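Local coordinates for protein salicylaldehyde dehydrogenase NahF (Pseudomonas putida, PDB 4JZ6) that probably oxidises salicylaldehyde to salicylate with NAD+ in the breakdown of naphthalene, as an aldehyde dehydrogenase, at residues 145-156 against 483-493; 456-464 against 472-480. One frame throughout, in Å; residues are numbered along the deposited sequence.

Contact 1 of 2, residues 145-156 against 483-493; sequences AETLSMTLRQPV and FTELKWLTIEP. With EDO (1,2-ethanediol), chain H.
With OG of S149 anti to its backbone N (chi1 -179°) and the side chain of W488 likewise anti (chi1 173°), hydroxyl and indole meet edge-on: NE1 donates to S149 OG over 2.7 Å, almost exactly in the ring plane. A bend at chi3 (-69°) carries the ammonium of K487 to Q154, whose OE1 takes NZ on a lone pair in the amide plane at 2.9 Å; the same oxygen also accepts from O2 of a bound ethanediol. R153 runs extended from CG to NE and lays one guanidinium face on CD1 of L486, 4.0 Å above the plane, while NH1 reaches T484 OG1 at 2.8 Å and also forms a salt bridge with D481. Cutting R153 back to an alanine is likely to cost D481 its salt bridge and T484 OG1 this donor, and to uncover the methyl of L486. Between the two faces runs a regular antiparallel ladder, with paired N-H...O=C bonds from L148-I491 to Q154-E485. On the face of L152 and L489, M150 folds along L489, SD 4.0 Å from its CD2. The arm, a three-stranded antiparallel sheet with strand 139-140 beyond 148-154, is extended by a parallel strand of the second subunit beside W488-I491. K487 NZ also donates to G440 O and I443 O of that subunit, making a polar patch that bridges the dimer and would be expected to spread the lysine charge.

Contact 2 of 2, residues 456-464 against 472-480; sequences QNEAQAPYG and GRFDGRAVI. With NK (salicylaldehyde), chain B; EDO (1,2-ethanediol), chain G; EDO (1,2-ethanediol), chain K.
Y463 and F474 pair through two backbone hydrogen bonds in a single antiparallel bridge, with Y463 N to F474 O the shorter at 2.7 Å and F474 N to Y463 O the longer. Further along, G476 N donates to A459 O, approaching from above the carbonyl plane, at the type I turn E458-A461. One water joins A459 O to G476 O, and another links Q460 O with R477 N.

Among polar side chains, N457 and D475 come from opposite directions. The N457 side chain lies anti to its backbone N (chi1 -175°), and ND2 donates in its own amide plane to D475 OD2 at 3.1 Å, meeting the carboxylate from above its plane. The other oxygen, OD1, is bonded to Y178 on helix 170-181, so both ends of the carboxylate are held. Within 472-480, R473 NE bonds back to G472 O at 2.6 Å, from above the carbonyl plane.

Packing contacts fill the rest. P462 CB rests on R473 CG at 3.7 Å and on A478 CB. The R473 guanidinium is sandwiched, its faces meeting the carbonyl carbon of G464 and an ethanediol. G464 and G476 lie so close to R473 NE and P462 N that there is probably no room for a CB; the positive phi of G476 also favours glycine.

The Y463 hydroxyl oxygen lies 3.4 Å from CAC of salicylaldehyde, and the predicted active-site E267 touches Y463 and F474. The bridge and the N457-D475 bond thus fasten the loop that brings Y463 to the salicylaldehyde pocket of this aldehyde dehydrogenase.

Overall arrangement
After the N-terminal strands and helices the chain reaches strand 148-154, then runs through the two larger, mixed sheets and their helices before returning at 483-493; contact 1 thus closes a loop of more than 300 residues. Contact 2 closes a short one, with strand 470-471 between its two segments, and falls wholly within the long loop, so the two nest without crossing. Helix 479-482 leads from contact 2 straight into strand 485-491. Although their centres lie 25 Å apart, the contacts touch through F474 CE1 and F483 CZ, 3.7 Å apart. Together they tie the loop carrying Y463 to the outlying arm, and both reach the second subunit.

Contact 1 of 2, residues 145-156 against 483-493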
loop_
_atom_site.group_PDB
_atom_site.type_symbol
_atom_site.label_atom_id
_atom_site.label_comp_id
_atom_site.label_asym_id
_atom_site.label_seq_id
_atom_site.Cartn_x
_atom_site.Cartn_y
_atom_site.Cartn_z
ATOM N N ALA A 145 -5.886 -32.155 -5.598
ATOM C CA ALA A 145 -7.137 -32.799 -5.984
ATOM C C ALA A 145 -8.246 -32.527 -4.973
ATOM O O ALA A 145 -7.974 -32.315 -3.789
ATOM C CB ALA A 145 -6.936 -34.293 -6.161
ATOM N N GLU A 146 -9.488 -32.538 -5.457
ATOM C CA GLU A 146 -10.676 -32.381 -4.618
ATOM C C GLU A 146 -10.595 -31.135 -3.744
ATOM O O GLU A 146 -11.025 -31.149 -2.589
ATOM C CB GLU A 146 -10.888 -33.622 -3.751
ATOM C CG GLU A 146 -11.065 -34.892 -4.552
ATOM C CD GLU A 146 -11.306 -36.102 -3.680
ATOM O OE1 GLU A 146 -11.539 -35.920 -2.466
ATOM O OE2 GLU A 146 -11.267 -37.239 -4.205
ATOM N N THR A 147 -10.044 -30.061 -4.301
ATOM C CA THR A 147 -9.816 -28.842 -3.539
ATOM C C THR A 147 -10.323 -27.612 -4.274
ATOM O O THR A 147 -10.073 -27.441 -5.464
ATOM C CB THR A 147 -8.316 -28.640 -3.260
ATOM O OG1 THR A 147 -7.786 -29.793 -2.594
ATOM C CG2 THR A 147 -8.086 -27.416 -2.398
ATOM N N LEU A 148 -11.033 -26.749 -3.564
ATOM C CA LEU A 148 -11.368 -25.445 -4.110
ATOM C C LEU A 148 -10.375 -24.426 -3.605
ATOM O O LEU A 148 -10.167 -24.306 -2.400
ATOM C CB LEU A 148 -12.772 -25.034 -3.690
ATOM C CG LEU A 148 -13.788 -24.939 -4.815
ATOM C CD1 LEU A 148 -13.479 -26.005 -5.836
ATOM C CD2 LEU A 148 -15.192 -25.100 -4.253
ATOM N N SER A 149 -9.745 -23.707 -4.525
ATOM C CA SER A 149 -8.918 -22.571 -4.144
ATOM C C SER A 149 -9.570 -21.299 -4.661
ATOM O O SER A 149 -9.993 -21.237 -5.816
ATOM C CB SER A 149 -7.495 -22.704 -4.681
ATOM O OG SER A 149 -6.707 -21.599 -4.276
ATOM N N MET A 150 -9.655 -20.288 -3.806
ATOM C CA MET A 150 -10.355 -19.070 -4.166
ATOM C C MET A 150 -9.853 -17.882 -3.364
ATOM O O MET A 150 -9.187 -18.051 -2.342
ATOM C CB MET A 150 -11.856 -19.238 -3.924
ATOM C CG MET A 150 -12.226 -19.296 -2.445
ATOM S SD MET A 150 -13.931 -19.805 -2.142
ATOM C CE MET A 150 -13.869 -21.548 -2.568
ATOM N N THR A 151 -10.173 -16.682 -3.839
ATOM C CA THR A 151 -9.928 -15.469 -3.077
ATOM C C THR A 151 -11.246 -14.822 -2.707
ATOM O O THR A 151 -12.207 -14.869 -3.474
ATOM C CB THR A 151 -9.124 -14.449 -3.865
ATOM O OG1 THR A 151 -9.819 -14.134 -5.079
ATOM C CG2 THR A 151 -7.754 -15.003 -4.186
ATOM N N LEU A 152 -11.289 -14.224 -1.524
ATOM C CA LEU A 152 -12.469 -13.498 -1.081
ATOM C C LEU A 152 -12.091 -12.049 -0.821
ATOM O O LEU A 152 -10.984 -11.765 -0.349
ATOM C CB LEU A 152 -13.035 -14.114 0.201
ATOM C CG LEU A 152 -13.447 -15.586 0.192
ATOM C CD1 LEU A 152 -14.062 -15.976 1.533
ATOM C CD2 LEU A 152 -14.421 -15.849 -0.935
ATOM N N ARG A 153 -12.998 -11.133 -1.145
ATOM C CA ARG A 153 -12.832 -9.743 -0.739
ATOM C C ARG A 153 -13.857 -9.383 0.324
ATOM O O ARG A 153 -15.056 -9.325 0.056
ATOM C CB ARG A 153 -12.898 -8.805 -1.937
ATOM C CG ARG A 153 -11.685 -8.936 -2.842
ATOM C CD ARG A 153 -11.541 -7.746 -3.757
ATOM N NE ARG A 153 -10.288 -7.795 -4.501
ATOM C CZ ARG A 153 -9.124 -7.360 -4.028
ATOM N NH1 ARG A 153 -9.044 -6.845 -2.800
ATOM N NH2 ARG A 153 -8.037 -7.444 -4.784
ATOM N N GLN A 154 -13.365 -9.161 1.540
ATOM C CA GLN A 154 -14.214 -8.955 2.712
ATOM C C GLN A 154 -13.986 -7.567 3.293
ATOM O O GLN A 154 -13.037 -6.885 2.905
ATOM C CB GLN A 154 -13.889 -10.010 3.767
ATOM C CG GLN A 154 -14.135 -11.436 3.320
ATOM C CD GLN A 154 -13.714 -12.431 4.382
ATOM O OE1 GLN A 154 -12.534 -12.512 4.732
ATOM N NE2 GLN A 154 -14.682 -13.177 4.923
ATOM N N PRO A 155 -14.860 -7.133 4.218
ATOM C CA PRO A 155 -14.644 -5.813 4.826
ATOM C C PRO A 155 -13.397 -5.798 5.706
ATOM O O PRO A 155 -12.962 -6.855 6.165
ATOM C CB PRO A 155 -15.894 -5.614 5.690
ATOM C CG PRO A 155 -16.925 -6.508 5.084
ATOM C CD PRO A 155 -16.172 -7.702 4.585
ATOM N N VAL A 156 -12.852 -4.611 5.950
ATOM C CA VAL A 156 -11.638 -4.463 6.742
ATOM C C VAL A 156 -11.946 -4.170 8.208
ATOM O O VAL A 156 -11.438 -4.838 9.108
ATOM C CB VAL A 156 -10.754 -3.328 6.177
ATOM C CG1 VAL A 156 -9.575 -3.055 7.092
ATOM C CG2 VAL A 156 -10.284 -3.671 4.770
ATOM N N PHE A 483 -10.029 -0.910 0.487
ATOM C CA PHE A 483 -10.943 -1.062 1.611
ATOM C C PHE A 483 -11.509 -2.470 1.700
ATOM O O PHE A 483 -12.641 -2.664 2.143
ATOM C CB PHE A 483 -12.068 -0.034 1.525
ATOM C CG PHE A 483 -11.579 1.378 1.388
ATOM C CD1 PHE A 483 -10.817 1.961 2.391
ATOM C CD2 PHE A 483 -11.874 2.123 0.254
ATOM C CE1 PHE A 483 -10.360 3.259 2.266
ATOM C CE2 PHE A 483 -11.423 3.426 0.123
ATOM C CZ PHE A 483 -10.664 3.994 1.129
ATOM N N THR A 484 -10.716 -3.449 1.278
ATOM C CA THR A 484 -11.103 -4.843 1.429
ATOM C C THR A 484 -9.954 -5.679 1.952
ATOM O O THR A 484 -8.781 -5.341 1.761
ATOM C CB THR A 484 -11.603 -5.469 0.103
ATOM O OG1 THR A 484 -10.580 -5.383 -0.905
ATOM C CG2 THR A 484 -12.876 -4.770 -0.376
ATOM N N GLU A 485 -10.302 -6.761 2.639
ATOM C CA GLU A 485 -9.337 -7.802 2.945
ATOM C C GLU A 485 -9.384 -8.779 1.791
ATOM O O GLU A 485 -10.471 -9.203 1.383
ATOM C CB GLU A 485 -9.696 -8.541 4.238
ATOM C CG GLU A 485 -9.630 -7.710 5.508
ATOM C CD GLU A 485 -8.233 -7.181 5.801
ATOM O OE1 GLU A 485 -7.271 -7.558 5.087
ATOM O OE2 GLU A 485 -8.104 -6.380 6.756
ATOM N N LEU A 486 -8.219 -9.114 1.247
ATOM C CA LEU A 486 -8.129 -10.168 0.246
ATOM C C LEU A 486 -7.681 -11.442 0.943
ATOM O O LEU A 486 -6.583 -11.508 1.489
ATOM C CB LEU A 486 -7.154 -9.798 -0.876
ATOM C CG LEU A 486 -6.958 -10.875 -1.946
ATOM C CD1 LEU A 486 -8.227 -11.074 -2.756
ATOM C CD2 LEU A 486 -5.792 -10.522 -2.853
ATOM N N LYS A 487 -8.543 -12.447 0.936
ATOM C CA LYS A 487 -8.264 -13.683 1.644
ATOM C C LYS A 487 -8.155 -14.855 0.674
ATOM O O LYS A 487 -8.998 -15.031 -0.204
ATOM C CB LYS A 487 -9.353 -13.949 2.681
ATOM C CG LYS A 487 -9.208 -15.278 3.396
ATOM C CD LYS A 487 -10.358 -15.499 4.362
ATOM C CE LYS A 487 -10.284 -14.545 5.552
ATOM N NZ LYS A 487 -11.482 -14.667 6.442
ATOM N N TRP A 488 -7.099 -15.643 0.825
ATOM C CA TRP A 488 -6.945 -16.849 0.035
ATOM C C TRP A 488 -7.513 -17.990 0.851
ATOM O O TRP A 488 -7.006 -18.293 1.932
ATOM C CB TRP A 488 -5.474 -17.108 -0.291
ATOM C CG TRP A 488 -5.234 -18.430 -0.963
ATOM C CD1 TRP A 488 -6.024 -19.032 -1.909
ATOM C CD2 TRP A 488 -4.138 -19.325 -0.726
ATOM N NE1 TRP A 488 -5.478 -20.241 -2.280
ATOM C CE2 TRP A 488 -4.325 -20.446 -1.565
ATOM C CE3 TRP A 488 -3.011 -19.282 0.103
ATOM C CZ2 TRP A 488 -3.426 -21.512 -1.596
ATOM C CZ3 TRP A 488 -2.121 -20.344 0.071
ATOM C CH2 TRP A 488 -2.333 -21.440 -0.774
ATOM N N LEU A 489 -8.578 -18.606 0.342
ATOM C CA LEU A 489 -9.265 -19.679 1.059
ATOM C C LEU A 489 -9.272 -20.986 0.269
ATOM O O LEU A 489 -9.518 -20.996 -0.939
ATOM C CB LEU A 489 -10.697 -19.265 1.405
ATOM C CG LEU A 489 -11.526 -20.255 2.228
ATOM C CD1 LEU A 489 -12.303 -19.523 3.314
ATOM C CD2 LEU A 489 -12.472 -21.034 1.332
ATOM N N THR A 490 -9.002 -22.087 0.961
ATOM C CA THR A 490 -9.058 -23.396 0.335
ATOM C C THR A 490 -10.048 -24.287 1.050
ATOM O O THR A 490 -10.245 -24.166 2.264
ATOM C CB THR A 490 -7.689 -24.093 0.339
ATOM O OG1 THR A 490 -7.213 -24.203 1.689
ATOM C CG2 THR A 490 -6.692 -23.303 -0.500
ATOM N N ILE A 491 -10.682 -25.172 0.287
ATOM C CA ILE A 491 -11.551 -26.189 0.862
ATOM C C ILE A 491 -11.021 -27.549 0.431
ATOM O O ILE A 491 -11.071 -27.901 -0.747
ATOM C CB ILE A 491 -13.015 -26.013 0.416
ATOM C CG1 ILE A 491 -13.486 -24.581 0.682
ATOM C CG2 ILE A 491 -13.910 -27.000 1.148
ATOM C CD1 ILE A 491 -14.895 -24.326 0.242
ATOM N N GLU A 492 -10.505 -28.308 1.389
ATOM C CA GLU A 492 -9.691 -29.470 1.068
ATOM C C GLU A 492 -10.351 -30.756 1.533
ATOM O O GLU A 492 -11.200 -30.733 2.425
ATOM C CB GLU A 492 -8.306 -29.304 1.697
ATOM C CG GLU A 492 -7.640 -27.981 1.332
ATOM C CD GLU A 492 -6.366 -27.723 2.115
ATOM O OE1 GLU A 492 -5.716 -28.710 2.525
ATOM O OE2 GLU A 492 -6.021 -26.538 2.328
ATOM N N PRO A 493 -9.979 -31.890 0.909
ATOM C CA PRO A 493 -10.529 -33.181 1.322
ATOM C C PRO A 493 -10.046 -33.554 2.713
ATOM O O PRO A 493 -9.026 -33.037 3.160
ATOM C CB PRO A 493 -9.957 -34.152 0.280
ATOM C CG PRO A 493 -8.742 -33.487 -0.240
ATOM C CD PRO A 493 -9.059 -32.032 -0.234
HETATM C C1 EDO H . -13.294 -9.819 8.317
HETATM O O1 EDO H . -14.265 -9.584 7.289
HETATM C C2 EDO H . -12.504 -11.091 8.018
HETATM O O2 EDO H . -11.640 -10.892 6.891
#

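Contact 2 of 2, residues 456-464 against 472-480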
loop_
_atom_site.group_PDB
_atom_site.type_symbol
_atom_site.label_atom_id
_atom_site.label_comp_id
_atom_site.label_asym_id
_atom_site.label_seq_id
_atom_site.Cartn_x
_atom_site.Cartn_y
_atom_site.Cartn_z
ATOM N N GLN A 456 -8.952 16.799 -14.139
ATOM C CA GLN A 456 -10.007 15.848 -14.482
ATOM C C GLN A 456 -10.116 14.766 -13.414
ATOM O O GLN A 456 -9.136 14.429 -12.751
ATOM C CB GLN A 456 -9.741 15.210 -15.850
ATOM C CG GLN A 456 -9.665 16.209 -16.993
ATOM C CD GLN A 456 -9.327 15.569 -18.327
ATOM O OE1 GLN A 456 -9.876 14.528 -18.692
ATOM N NE2 GLN A 456 -8.420 16.195 -19.068
ATOM N N ASN A 457 -11.325 14.238 -13.250
ATOM C CA ASN A 457 -11.586 13.144 -12.321
ATOM C C ASN A 457 -12.927 12.521 -12.626
ATOM O O ASN A 457 -13.960 13.193 -12.589
ATOM C CB ASN A 457 -11.550 13.618 -10.867
ATOM C CG ASN A 457 -11.697 12.474 -9.857
ATOM O OD1 ASN A 457 -12.287 12.657 -8.785
ATOM N ND2 ASN A 457 -11.167 11.305 -10.189
ATOM N N GLU A 458 -12.911 11.232 -12.946
ATOM C CA GLU A 458 -14.141 10.481 -13.177
ATOM C C GLU A 458 -14.136 9.317 -12.184
ATOM O O GLU A 458 -13.082 8.795 -11.844
ATOM C CB GLU A 458 -14.191 10.007 -14.641
ATOM C CG GLU A 458 -14.125 11.155 -15.658
ATOM C CD GLU A 458 -14.146 10.695 -17.112
ATOM O OE1 GLU A 458 -14.946 9.799 -17.451
ATOM O OE2 GLU A 458 -13.357 11.236 -17.921
ATOM N N ALA A 459 -15.308 8.938 -11.698
ATOM C CA ALA A 459 -15.393 7.940 -10.646
ATOM C C ALA A 459 -15.074 6.527 -11.147
ATOM O O ALA A 459 -14.692 5.652 -10.356
ATOM C CB ALA A 459 -16.750 7.980 -9.973
ATOM N N GLN A 460 -15.227 6.303 -12.452
ATOM C CA GLN A 460 -14.898 5.005 -13.049
ATOM C C GLN A 460 -13.392 4.839 -13.191
ATOM O O GLN A 460 -12.900 3.735 -13.444
ATOM C CB GLN A 460 -15.499 4.859 -14.449
ATOM C CG GLN A 460 -16.812 5.532 -14.662
ATOM C CD GLN A 460 -16.680 6.968 -15.089
ATOM O OE1 GLN A 460 -16.633 7.870 -14.247
ATOM N NE2 GLN A 460 -16.636 7.201 -16.403
ATOM N N ALA A 461 -12.668 5.943 -13.053
ATOM C CA ALA A 461 -11.249 5.959 -13.364
ATOM C C ALA A 461 -10.451 6.171 -12.099
ATOM O O ALA A 461 -10.771 7.057 -11.315
ATOM C CB ALA A 461 -10.950 7.050 -14.365
ATOM N N PRO A 462 -9.400 5.362 -11.903
ATOM C CA PRO A 462 -8.583 5.435 -10.690
ATOM C C PRO A 462 -7.966 6.816 -10.550
ATOM O O PRO A 462 -7.490 7.373 -11.546
ATOM C CB PRO A 462 -7.487 4.393 -10.941
ATOM C CG PRO A 462 -7.407 4.278 -12.412
ATOM C CD PRO A 462 -8.824 4.436 -12.891
ATOM N N TYR A 463 -7.992 7.365 -9.338
ATOM C CA TYR A 463 -7.397 8.670 -9.096
ATOM C C TYR A 463 -6.303 8.606 -8.030
ATOM O O TYR A 463 -6.553 8.240 -6.877
ATOM C CB TYR A 463 -8.459 9.699 -8.714
ATOM C CG TYR A 463 -7.911 11.098 -8.652
ATOM C CD1 TYR A 463 -7.867 11.896 -9.788
ATOM C CD2 TYR A 463 -7.418 11.623 -7.461
ATOM C CE1 TYR A 463 -7.355 13.183 -9.740
ATOM C CE2 TYR A 463 -6.904 12.906 -7.404
ATOM C CZ TYR A 463 -6.873 13.681 -8.545
ATOM O OH TYR A 463 -6.365 14.960 -8.483
ATOM N N GLY A 464 -5.089 8.972 -8.433
ATOM C CA GLY A 464 -3.942 8.962 -7.546
ATOM C C GLY A 464 -2.666 9.366 -8.258
ATOM O O GLY A 464 -2.668 9.571 -9.472
ATOM N N GLY A 472 -1.562 4.434 -3.402
ATOM C CA GLY A 472 -2.941 4.036 -3.205
ATOM C C GLY A 472 -3.823 4.757 -4.199
ATOM O O GLY A 472 -3.330 5.539 -5.013
ATOM N N ARG A 473 -5.127 4.517 -4.136
ATOM C CA ARG A 473 -6.005 5.052 -5.167
ATOM C C ARG A 473 -7.484 5.136 -4.758
ATOM O O ARG A 473 -8.051 4.177 -4.232
ATOM C CB ARG A 473 -5.852 4.213 -6.442
ATOM C CG ARG A 473 -5.782 5.028 -7.721
ATOM C CD ARG A 473 -4.414 4.933 -8.392
ATOM N NE ARG A 473 -3.374 5.647 -7.658
ATOM C CZ ARG A 473 -2.157 5.909 -8.132
ATOM N NH1 ARG A 473 -1.281 6.560 -7.380
ATOM N NH2 ARG A 473 -1.815 5.532 -9.355
ATOM N N PHE A 474 -8.097 6.294 -4.997
ATOM C CA PHE A 474 -9.551 6.419 -4.918
ATOM C C PHE A 474 -10.135 6.233 -6.321
ATOM O O PHE A 474 -9.396 6.269 -7.310
ATOM C CB PHE A 474 -9.965 7.787 -4.363
ATOM C CG PHE A 474 -9.939 7.882 -2.864
ATOM C CD1 PHE A 474 -10.836 7.158 -2.092
ATOM C CD2 PHE A 474 -9.041 8.726 -2.225
ATOM C CE1 PHE A 474 -10.824 7.262 -0.702
ATOM C CE2 PHE A 474 -9.022 8.830 -0.844
ATOM C CZ PHE A 474 -9.917 8.094 -0.080
ATOM N N ASP A 475 -11.451 6.023 -6.396
ATOM C CA ASP A 475 -12.179 5.862 -7.669
ATOM C C ASP A 475 -11.763 4.637 -8.489
ATOM O O ASP A 475 -10.755 3.988 -8.196
ATOM C CB ASP A 475 -12.086 7.126 -8.523
ATOM C CG ASP A 475 -12.641 8.333 -7.823
ATOM O OD1 ASP A 475 -13.727 8.209 -7.219
ATOM O OD2 ASP A 475 -11.988 9.400 -7.864
ATOM N N GLY A 476 -12.550 4.325 -9.517
ATOM C CA GLY A 476 -12.272 3.179 -10.369
ATOM C C GLY A 476 -12.376 1.855 -9.633
ATOM O O GLY A 476 -12.795 1.806 -8.478
ATOM N N ARG A 477 -11.999 0.770 -10.292
ATOM C CA ARG A 477 -12.020 -0.524 -9.633
ATOM C C ARG A 477 -10.901 -0.619 -8.594
ATOM O O ARG A 477 -11.000 -1.380 -7.631
ATOM C CB ARG A 477 -11.895 -1.651 -10.651
ATOM C CG ARG A 477 -13.034 -1.747 -11.655
ATOM C CD ARG A 477 -12.729 -2.854 -12.667
ATOM N NE ARG A 477 -13.804 -3.090 -13.630
ATOM C CZ ARG A 477 -13.678 -3.869 -14.701
ATOM N NH1 ARG A 477 -12.519 -4.474 -14.945
ATOM N NH2 ARG A 477 -14.699 -4.040 -15.534
ATOM N N ALA A 478 -9.844 0.166 -8.781
ATOM C CA ALA A 478 -8.667 0.087 -7.911
ATOM C C ALA A 478 -8.947 0.437 -6.448
ATOM O O ALA A 478 -8.232 0.003 -5.546
ATOM C CB ALA A 478 -7.555 0.962 -8.450
ATOM N N VAL A 479 -9.984 1.229 -6.216
ATOM C CA VAL A 479 -10.285 1.687 -4.874
ATOM C C VAL A 479 -10.754 0.518 -3.995
ATOM O O VAL A 479 -10.660 0.573 -2.767
ATOM C CB VAL A 479 -11.331 2.824 -4.903
ATOM C CG1 VAL A 479 -12.693 2.287 -5.307
ATOM C CG2 VAL A 479 -11.410 3.523 -3.552
ATOM N N ILE A 480 -11.240 -0.546 -4.627
ATOM C CA ILE A 480 -11.789 -1.683 -3.888
ATOM C C ILE A 480 -10.751 -2.368 -3.009
ATOM O O ILE A 480 -11.013 -2.678 -1.851
ATOM C CB ILE A 480 -12.413 -2.720 -4.835
ATOM C CG1 ILE A 480 -13.606 -2.104 -5.569
ATOM C CG2 ILE A 480 -12.852 -3.961 -4.064
ATOM C CD1 ILE A 480 -14.197 -3.005 -6.629
HETATM O OAH NK B . -6.792 18.050 -5.995
HETATM C CAD NK B . -7.758 17.956 -5.265
HETATM C CAA NK B . -8.950 17.308 -5.852
HETATM C CAC NK B . -8.868 16.076 -6.499
HETATM C CAG NK B . -10.020 15.512 -7.039
HETATM C CAI NK B . -11.232 16.171 -6.950
HETATM C CAE NK B . -11.313 17.397 -6.316
HETATM C CAB NK B . -10.167 17.971 -5.765
HETATM O OAF NK B . -10.196 19.186 -5.124
HETATM C C1 EDO G . -16.941 11.890 -11.341
HETATM O O1 EDO G . -17.612 11.056 -12.297
HETATM C C2 EDO G . -17.432 11.576 -9.930
HETATM O O2 EDO G . -16.679 12.326 -8.968
HETATM C C1 EDO K . -1.185 2.539 -6.738
HETATM O O1 EDO K . -0.272 2.899 -5.687
HETATM C C2 EDO K . -2.253 1.585 -6.208
HETATM O O2 EDO K . -2.953 0.950 -7.288
HETATM O O HOH W 1 -15.253 3.229 -8.355
HETATM O O HOH W 2 -11.308 1.675 -13.225
#